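PDB 5E7G: IPT/TIG domain-containing protein BACOVA_02650 from Bacteroides ovatus, which binds xyloglucan at the cell surface and probably captures the polysaccharide before its transport into the periplasm for degradation. Local coordinates for residues T106-T111 with D118-I123; E129-Y134 with V180-T185. All coordinates share one frame; numbering follows the deposited sequence.

Contact 1 (T106-T111 with D118-I123); sequences TRISAT and DQMTVI. With SO4 (sulfate ion), chain E.
Arg107 lays its guanidinium over the end of Ile123, whose CD1 sits 3.6 Å from Arg107 NH2 and meets one face of the flat group near its rim. The two side chains run alongside each other in the same direction. Arg107 NH2 also reaches a sulfate ion, probably from the crystallisation liquor, donating to its O4 at 3.3 Å, near the guanidinium plane; the bond from NH1 to O3 is weak. Ser109 OG, swung away from the backbone N (chi1 -177°), faces the same anion at a doubtfully short distance.

These residues share one face of an antiparallel hairpin, strands 104-109 and 119-125, in the second IPT/TIG domain, an immunoglobulin-like beta-sandwich. Ser109 and Thr121 form a hydrogen-bonded pair, with Ser109 N 2.7 Å from Thr121 O. At the other end a classic beta bulge sets Thr106 and Arg107 against Ile123: Ile123 O accepts from Thr106 N in the carbonyl plane at 2.7 Å, and from Arg107 N, tilted 21° out of it, at 3.2 Å.

On the opposite face, Ile108 CG2 meets Met120 SD at 4.1 Å, and the two residues continue onto Phe192 of the facing sheet. Beyond the paired strands, a water bridges Thr111 N and Gln119 O.

Contact 2 (E129-Y134 with V180-T185); sequences EVQAVY and VVECYT
This is an antiparallel strand pairing, between 130-136 and 178-183, the two central strands of one sheet of the immunoglobulin-like sandwich. A classic beta bulge interrupts it where Gln131 and Ala132 both face Glu182. Glu182 O takes Gln131 N at 2.7 Å, nearly in line with the carbonyl, and Ala132 N at 3.3 Å from a more bent approach.

Tyr134 carries the side-chain contact. With chi1 at 67°, its CG sits between backbone N and carbonyl carbon, and the ring folds over its cross-strand neighbour Val180. Val180 CB lies 3.6 Å from the centroid of the Tyr134 ring and 18° off its normal, a CH-pi contact over the face, while Val180 CG2 reaches Tyr134 CE1 at 3.4 Å. Glu182 OE1 comes to the ring edge, and OE2 of that carboxylate forms a salt bridge with Arg146. Replacing Tyr134 by an alanine removes the ring, and Val180 would probably lose its aromatic cover while a gap opened beside Pro140 and Pro147.

On the other face, Val130 CG2 packs 4.0 Å from Cys183 SG. Where the strands part, Glu129 OE2 accepts from a water that also donates to Thr185 OG1, a hydroxyl also hydrogen-bonded to Ser100 O. Tyr134 OH is buried with no partner in the model, so the ring rests on packing, and Arg146 probably offsets the Glu182 charge at its edge.

How the contacts relate
From the N terminus, strand 104-109 of the second IPT/TIG domain leads through a short connection into strand 119-125, and contact 1 closes this hairpin, with six residues between its segments. The chain then runs through strand 119-125 into strand 130-136, where contact 2 opens; 45 residues pass before segment 180-185 closes it. The two contacts are therefore in series, neither nesting nor crossing. Strands 156-158 and 164-168, within the long loop of contact 2, return to the sheet of contact 1. The contacts belong to facing sheets, their centres about 16 Å apart, and they meet in the interior of the sandwich, where Val122 CG1 packs 4.3 Å from Val181 CG2.

Contact 1 (T106-T111 with D118-I123)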
ATOM      1  N   THR A 106       6.699 -16.278  -2.484  1.00 45.98           N
ATOM      2  CA  THR A 106       5.799 -15.152  -2.655  1.00 53.34           C
ATOM      3  C   THR A 106       6.068 -14.101  -1.586  1.00 48.37           C
ATOM      4  O   THR A 106       6.385 -12.952  -1.892  1.00 48.31           O
ATOM      5  CB  THR A 106       4.335 -15.603  -2.580  1.00 39.84           C
ATOM      6  OG1 THR A 106       4.106 -16.611  -3.569  1.00 41.16           O
ATOM      7  CG2 THR A 106       3.396 -14.441  -2.819  1.00 46.54           C
ATOM      8  N   ARG A 107       5.955 -14.514  -0.329  1.00 44.18           N
ATOM      9  CA  ARG A 107       6.062 -13.599   0.793  1.00 45.77           C
ATOM     10  C   ARG A 107       6.309 -14.365   2.081  1.00 43.44           C
ATOM     11  O   ARG A 107       6.130 -15.578   2.124  1.00 47.73           O
ATOM     12  CB  ARG A 107       4.787 -12.771   0.928  1.00 49.25           C
ATOM     13  CG  ARG A 107       3.558 -13.609   1.263  1.00 48.67           C
ATOM     14  CD  ARG A 107       2.277 -12.800   1.151  1.00 44.30           C
ATOM     15  NE  ARG A 107       1.091 -13.641   1.293  1.00 39.07           N
ATOM     16  CZ  ARG A 107       0.533 -13.973   2.452  1.00 43.28           C
ATOM     17  NH1 ARG A 107       1.040 -13.542   3.600  1.00 44.57           N
ATOM     18  NH2 ARG A 107      -0.543 -14.746   2.469  1.00 43.17           N
ATOM     19  N   ILE A 108       6.712 -13.647   3.125  1.00 45.81           N
ATOM     20  CA  ILE A 108       6.854 -14.222   4.459  1.00 42.35           C
ATOM     21  C   ILE A 108       5.684 -13.768   5.313  1.00 44.58           C
ATOM     22  O   ILE A 108       5.388 -12.578   5.393  1.00 49.28           O
ATOM     23  CB  ILE A 108       8.180 -13.811   5.130  1.00 43.91           C
ATOM     24  CG1 ILE A 108       9.359 -14.414   4.366  1.00 48.45           C
ATOM     25  CG2 ILE A 108       8.221 -14.274   6.588  1.00 47.74           C
ATOM     26  CD1 ILE A 108      10.700 -13.802   4.713  1.00 48.12           C
ATOM     27  N   SER A 109       5.017 -14.731   5.938  1.00 50.05           N
ATOM     28  CA  SER A 109       3.935 -14.450   6.869  1.00 47.85           C
ATOM     29  C   SER A 109       4.484 -14.481   8.283  1.00 43.00           C
ATOM     30  O   SER A 109       4.963 -15.519   8.732  1.00 50.03           O
ATOM     31  CB  SER A 109       2.813 -15.470   6.716  1.00 46.77           C
ATOM     32  OG  SER A 109       1.737 -15.153   7.569  1.00 48.59           O
ATOM     33  N   ALA A 110       4.425 -13.347   8.977  1.00 42.96           N
ATOM     34  CA  ALA A 110       5.039 -13.230  10.300  1.00 47.86           C
ATOM     35  C   ALA A 110       4.326 -12.228  11.197  1.00 46.15           C
ATOM     36  O   ALA A 110       3.604 -11.352  10.727  1.00 50.12           O
ATOM     37  CB  ALA A 110       6.507 -12.834  10.157  1.00 52.25           C
ATOM     38  N   THR A 111       4.532 -12.377  12.501  1.00 51.69           N
ATOM     39  CA  THR A 111       4.104 -11.368  13.458  1.00 55.86           C
ATOM     40  C   THR A 111       5.324 -10.556  13.869  1.00 56.47           C
ATOM     41  O   THR A 111       6.187 -11.047  14.598  1.00 65.49           O
ATOM     42  CB  THR A 111       3.443 -12.000  14.680  1.00 64.63           C
ATOM     43  OG1 THR A 111       2.288 -12.736  14.259  1.00 65.49           O
ATOM     44  CG2 THR A 111       3.029 -10.927  15.678  1.00 57.58           C
ATOM     45  N   ASP A 118      10.683 -17.292  17.543  1.00 65.48           N
ATOM     46  CA  ASP A 118       9.340 -17.035  17.043  1.00 59.65           C
ATOM     47  C   ASP A 118       9.104 -17.855  15.788  1.00 55.10           C
ATOM     48  O   ASP A 118      10.042 -18.165  15.049  1.00 49.29           O
ATOM     49  CB  ASP A 118       9.125 -15.547  16.750  1.00 65.39           C
ATOM     50  CG  ASP A 118       9.089 -14.698  18.008  1.00 66.64           C
ATOM     51  OD1 ASP A 118       8.999 -15.263  19.119  1.00 66.28           O
ATOM     52  OD2 ASP A 118       9.139 -13.455  17.881  1.00 73.74           O
ATOM     53  N   GLN A 119       7.847 -18.214  15.564  1.00 55.38           N
ATOM     54  CA  GLN A 119       7.460 -18.929  14.360  1.00 61.57           C
ATOM     55  C   GLN A 119       7.081 -17.950  13.257  1.00 55.93           C
ATOM     56  O   GLN A 119       6.389 -16.957  13.500  1.00 52.53           O
ATOM     57  CB  GLN A 119       6.291 -19.877  14.641  1.00 62.33           C
ATOM     58  CG  GLN A 119       6.645 -21.357  14.507  1.00 70.89           C
ATOM     59  CD  GLN A 119       5.416 -22.250  14.409  1.00 71.61           C
ATOM     60  OE1 GLN A 119       4.323 -21.793  14.072  1.00 72.22           O
ATOM     61  NE2 GLN A 119       5.597 -23.535  14.697  1.00 66.71           N
ATOM     62  N   MET A 120       7.558 -18.237  12.050  1.00 53.28           N
ATOM     63  CA  MET A 120       7.149 -17.519  10.845  1.00 47.85           C
ATOM     64  C   MET A 120       6.879 -18.527   9.727  1.00 53.01           C
ATOM     65  O   MET A 120       7.285 -19.683   9.818  1.00 53.69           O
ATOM     66  CB  MET A 120       8.224 -16.519  10.415  1.00 47.84           C
ATOM     67  CG  MET A 120       9.370 -17.136   9.648  1.00 50.40           C
ATOM     68  SD  MET A 120      10.738 -15.992   9.395  1.00 58.05           S
ATOM     69  CE  MET A 120      11.522 -16.058  10.999  1.00 57.27           C
ATOM     70  N   THR A 121       6.204 -18.089   8.670  1.00 53.04           N
ATOM     71  CA  THR A 121       5.827 -18.997   7.595  1.00 44.44           C
ATOM     72  C   THR A 121       6.230 -18.445   6.239  1.00 49.80           C
ATOM     73  O   THR A 121       5.795 -17.365   5.834  1.00 45.47           O
ATOM     74  CB  THR A 121       4.314 -19.271   7.605  1.00 43.35           C
ATOM     75  OG1 THR A 121       3.918 -19.722   8.900  1.00 54.41           O
ATOM     76  CG2 THR A 121       3.953 -20.333   6.579  1.00 51.99           C
ATOM     77  N   VAL A 122       7.078 -19.197   5.545  1.00 49.96           N
ATOM     78  CA  VAL A 122       7.454 -18.865   4.181  1.00 47.41           C
ATOM     79  C   VAL A 122       6.360 -19.372   3.256  1.00 50.78           C
ATOM     80  O   VAL A 122       5.958 -20.530   3.341  1.00 48.76           O
ATOM     81  CB  VAL A 122       8.808 -19.483   3.787  1.00 48.44           C
ATOM     82  CG1 VAL A 122       9.178 -19.101   2.366  1.00 41.52           C
ATOM     83  CG2 VAL A 122       9.894 -19.044   4.755  1.00 51.21           C
ATOM     84  N   ILE A 123       5.878 -18.500   2.378  1.00 45.43           N
ATOM     85  CA  ILE A 123       4.790 -18.839   1.464  1.00 46.41           C
ATOM     86  C   ILE A 123       5.259 -18.750   0.022  1.00 42.12           C
ATOM     87  O   ILE A 123       5.832 -17.746  -0.395  1.00 47.22           O
ATOM     88  CB  ILE A 123       3.584 -17.917   1.678  1.00 45.16           C
ATOM     89  CG1 ILE A 123       3.018 -18.143   3.084  1.00 49.48           C
ATOM     90  CG2 ILE A 123       2.514 -18.173   0.618  1.00 50.64           C
ATOM     91  CD1 ILE A 123       1.877 -17.226   3.456  1.00 47.46           C
TER
HETATM   92  S   SO4 E 512      -1.535 -14.360   6.458  1.00 91.46           S
HETATM   93  O1  SO4 E 512      -0.531 -15.375   6.738  1.00 68.32           O
HETATM   94  O2  SO4 E 512      -2.466 -14.234   7.578  1.00 82.42           O
HETATM   95  O3  SO4 E 512      -0.885 -13.061   6.282  1.00 66.94           O
HETATM   96  O4  SO4 E 512      -2.227 -14.815   5.254  1.00 66.93           O
HETATM   97  O   HOH W   1       6.671 -14.176  13.102  1.00 54.58           O

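Contact 2 (E129-Y134 with V180-T185)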
ATOM      1  N   GLU A 129      11.827 -31.127  -2.137  1.00 48.68           N
ATOM      2  CA  GLU A 129      13.225 -31.505  -1.958  1.00 49.34           C
ATOM      3  C   GLU A 129      14.040 -30.400  -1.280  1.00 47.65           C
ATOM      4  O   GLU A 129      15.200 -30.168  -1.622  1.00 53.09           O
ATOM      5  CB  GLU A 129      13.839 -31.861  -3.321  1.00 49.71           C
ATOM      6  CG  GLU A 129      13.039 -32.924  -4.086  1.00 52.58           C
ATOM      7  CD  GLU A 129      13.438 -33.050  -5.547  1.00 53.61           C
ATOM      8  OE1 GLU A 129      13.524 -34.193  -6.044  1.00 59.75           O
ATOM      9  OE2 GLU A 129      13.644 -32.011  -6.204  1.00 59.41           O
ATOM     10  N   VAL A 130      13.419 -29.717  -0.323  1.00 57.97           N
ATOM     11  CA  VAL A 130      14.105 -28.702   0.471  1.00 56.39           C
ATOM     12  C   VAL A 130      15.321 -29.309   1.167  1.00 54.38           C
ATOM     13  O   VAL A 130      15.193 -30.232   1.968  1.00 59.83           O
ATOM     14  CB  VAL A 130      13.158 -28.078   1.526  1.00 58.42           C
ATOM     15  CG1 VAL A 130      13.902 -27.094   2.430  1.00 58.49           C
ATOM     16  CG2 VAL A 130      11.989 -27.390   0.839  1.00 53.85           C
ATOM     17  N   GLN A 131      16.499 -28.787   0.847  1.00 58.76           N
ATOM     18  CA  GLN A 131      17.739 -29.255   1.456  1.00 57.57           C
ATOM     19  C   GLN A 131      18.099 -28.420   2.686  1.00 65.51           C
ATOM     20  O   GLN A 131      18.359 -28.962   3.762  1.00 69.56           O
ATOM     21  CB  GLN A 131      18.873 -29.212   0.430  1.00 57.82           C
ATOM     22  CG  GLN A 131      18.658 -30.147  -0.754  1.00 56.53           C
ATOM     23  CD  GLN A 131      19.668 -29.932  -1.861  1.00 67.68           C
ATOM     24  OE1 GLN A 131      20.381 -28.926  -1.883  1.00 72.55           O
ATOM     25  NE2 GLN A 131      19.732 -30.878  -2.793  1.00 68.71           N
ATOM     26  N   ALA A 132      18.101 -27.099   2.521  1.00 66.25           N
ATOM     27  CA  ALA A 132      18.453 -26.183   3.600  1.00 62.35           C
ATOM     28  C   ALA A 132      17.625 -24.900   3.539  1.00 64.50           C
ATOM     29  O   ALA A 132      17.061 -24.554   2.499  1.00 61.07           O
ATOM     30  CB  ALA A 132      19.935 -25.855   3.541  1.00 60.77           C
ATOM     31  N   VAL A 133      17.552 -24.208   4.671  1.00 59.47           N
ATOM     32  CA  VAL A 133      16.954 -22.879   4.730  1.00 59.10           C
ATOM     33  C   VAL A 133      17.854 -21.964   5.553  1.00 64.89           C
ATOM     34  O   VAL A 133      18.249 -22.319   6.662  1.00 58.54           O
ATOM     35  CB  VAL A 133      15.547 -22.898   5.350  1.00 61.61           C
ATOM     36  CG1 VAL A 133      14.899 -21.528   5.218  1.00 56.43           C
ATOM     37  CG2 VAL A 133      14.683 -23.959   4.684  1.00 59.83           C
ATOM     38  N   TYR A 134      18.177 -20.793   5.008  1.00 65.24           N
ATOM     39  CA  TYR A 134      19.087 -19.875   5.684  1.00 58.58           C
ATOM     40  C   TYR A 134      18.769 -18.402   5.437  1.00 60.38           C
ATOM     41  O   TYR A 134      18.140 -18.037   4.439  1.00 58.48           O
ATOM     42  CB  TYR A 134      20.534 -20.168   5.260  1.00 65.43           C
ATOM     43  CG  TYR A 134      20.871 -19.881   3.808  1.00 56.07           C
ATOM     44  CD1 TYR A 134      21.220 -18.604   3.394  1.00 55.29           C
ATOM     45  CD2 TYR A 134      20.881 -20.897   2.860  1.00 55.26           C
ATOM     46  CE1 TYR A 134      21.544 -18.341   2.077  1.00 57.34           C
ATOM     47  CE2 TYR A 134      21.207 -20.641   1.541  1.00 60.86           C
ATOM     48  CZ  TYR A 134      21.538 -19.364   1.155  1.00 59.50           C
ATOM     49  OH  TYR A 134      21.863 -19.105  -0.159  1.00 59.95           O
ATOM     50  N   VAL A 180      16.473 -17.606   2.241  1.00 59.70           N
ATOM     51  CA  VAL A 180      16.709 -18.491   1.108  1.00 54.30           C
ATOM     52  C   VAL A 180      16.174 -19.890   1.394  1.00 60.75           C
ATOM     53  O   VAL A 180      16.434 -20.456   2.455  1.00 50.87           O
ATOM     54  CB  VAL A 180      18.205 -18.590   0.766  1.00 55.58           C
ATOM     55  CG1 VAL A 180      18.432 -19.564  -0.389  1.00 64.51           C
ATOM     56  CG2 VAL A 180      18.754 -17.221   0.412  1.00 55.86           C
ATOM     57  N   VAL A 181      15.425 -20.428   0.435  1.00 55.65           N
ATOM     58  CA  VAL A 181      14.990 -21.816   0.469  1.00 51.61           C
ATOM     59  C   VAL A 181      15.798 -22.565  -0.572  1.00 49.86           C
ATOM     60  O   VAL A 181      15.689 -22.302  -1.768  1.00 58.78           O
ATOM     61  CB  VAL A 181      13.481 -21.962   0.197  1.00 57.92           C
ATOM     62  CG1 VAL A 181      13.082 -23.437   0.078  1.00 52.27           C
ATOM     63  CG2 VAL A 181      12.684 -21.290   1.304  1.00 42.24           C
ATOM     64  N   GLU A 182      16.624 -23.490  -0.096  1.00 59.23           N
ATOM     65  CA  GLU A 182      17.543 -24.234  -0.945  1.00 63.82           C
ATOM     66  C   GLU A 182      16.958 -25.599  -1.303  1.00 64.68           C
ATOM     67  O   GLU A 182      16.788 -26.455  -0.432  1.00 52.42           O
ATOM     68  CB  GLU A 182      18.885 -24.390  -0.232  1.00 64.57           C
ATOM     69  CG  GLU A 182      20.072 -24.597  -1.140  1.00 64.93           C
ATOM     70  CD  GLU A 182      21.382 -24.334  -0.424  1.00 71.83           C
ATOM     71  OE1 GLU A 182      22.150 -23.461  -0.885  1.00 80.67           O
ATOM     72  OE2 GLU A 182      21.639 -24.991   0.607  1.00 70.45           O
ATOM     73  N   CYS A 183      16.640 -25.787  -2.581  1.00 59.29           N
ATOM     74  CA  CYS A 183      16.085 -27.050  -3.067  1.00 58.57           C
ATOM     75  C   CYS A 183      17.059 -27.735  -4.018  1.00 55.71           C
ATOM     76  O   CYS A 183      18.044 -27.135  -4.447  1.00 62.86           O
ATOM     77  CB  CYS A 183      14.742 -26.819  -3.763  1.00 49.95           C
ATOM     78  SG  CYS A 183      13.432 -26.233  -2.670  1.00 57.77           S
ATOM     79  N   TYR A 184      16.775 -28.996  -4.332  1.00 55.22           N
ATOM     80  CA  TYR A 184      17.594 -29.777  -5.255  1.00 56.24           C
ATOM     81  C   TYR A 184      17.683 -29.097  -6.618  1.00 56.60           C
ATOM     82  O   TYR A 184      18.770 -28.952  -7.177  1.00 59.94           O
ATOM     83  CB  TYR A 184      17.012 -31.187  -5.403  1.00 58.31           C
ATOM     84  CG  TYR A 184      17.831 -32.138  -6.251  1.00 54.74           C
ATOM     85  CD1 TYR A 184      17.802 -32.068  -7.639  1.00 55.76           C
ATOM     86  CD2 TYR A 184      18.610 -33.126  -5.662  1.00 57.76           C
ATOM     87  CE1 TYR A 184      18.541 -32.939  -8.418  1.00 58.98           C
ATOM     88  CE2 TYR A 184      19.349 -34.007  -6.432  1.00 62.24           C
ATOM     89  CZ  TYR A 184      19.311 -33.907  -7.811  1.00 61.79           C
ATOM     90  OH  TYR A 184      20.045 -34.777  -8.585  1.00 53.07           O
ATOM     91  N   THR A 185      16.535 -28.683  -7.145  1.00 57.23           N
ATOM     92  CA  THR A 185      16.465 -28.089  -8.479  1.00 52.47           C
ATOM     93  C   THR A 185      17.172 -26.740  -8.524  1.00 56.28           C
ATOM     94  O   THR A 185      17.905 -26.451  -9.466  1.00 56.77           O
ATOM     95  CB  THR A 185      14.997 -27.909  -8.936  1.00 57.60           C
ATOM     96  OG1 THR A 185      14.362 -29.190  -9.026  1.00 61.94           O
ATOM     97  CG2 THR A 185      14.916 -27.226 -10.301  1.00 48.59           C
TER
HETATM   98  O   HOH W   2      14.262 -31.691  -8.579  1.00 49.18           O
HETATM   99  O   HOH W   3      14.127 -29.369  -6.210  1.00 54.19           O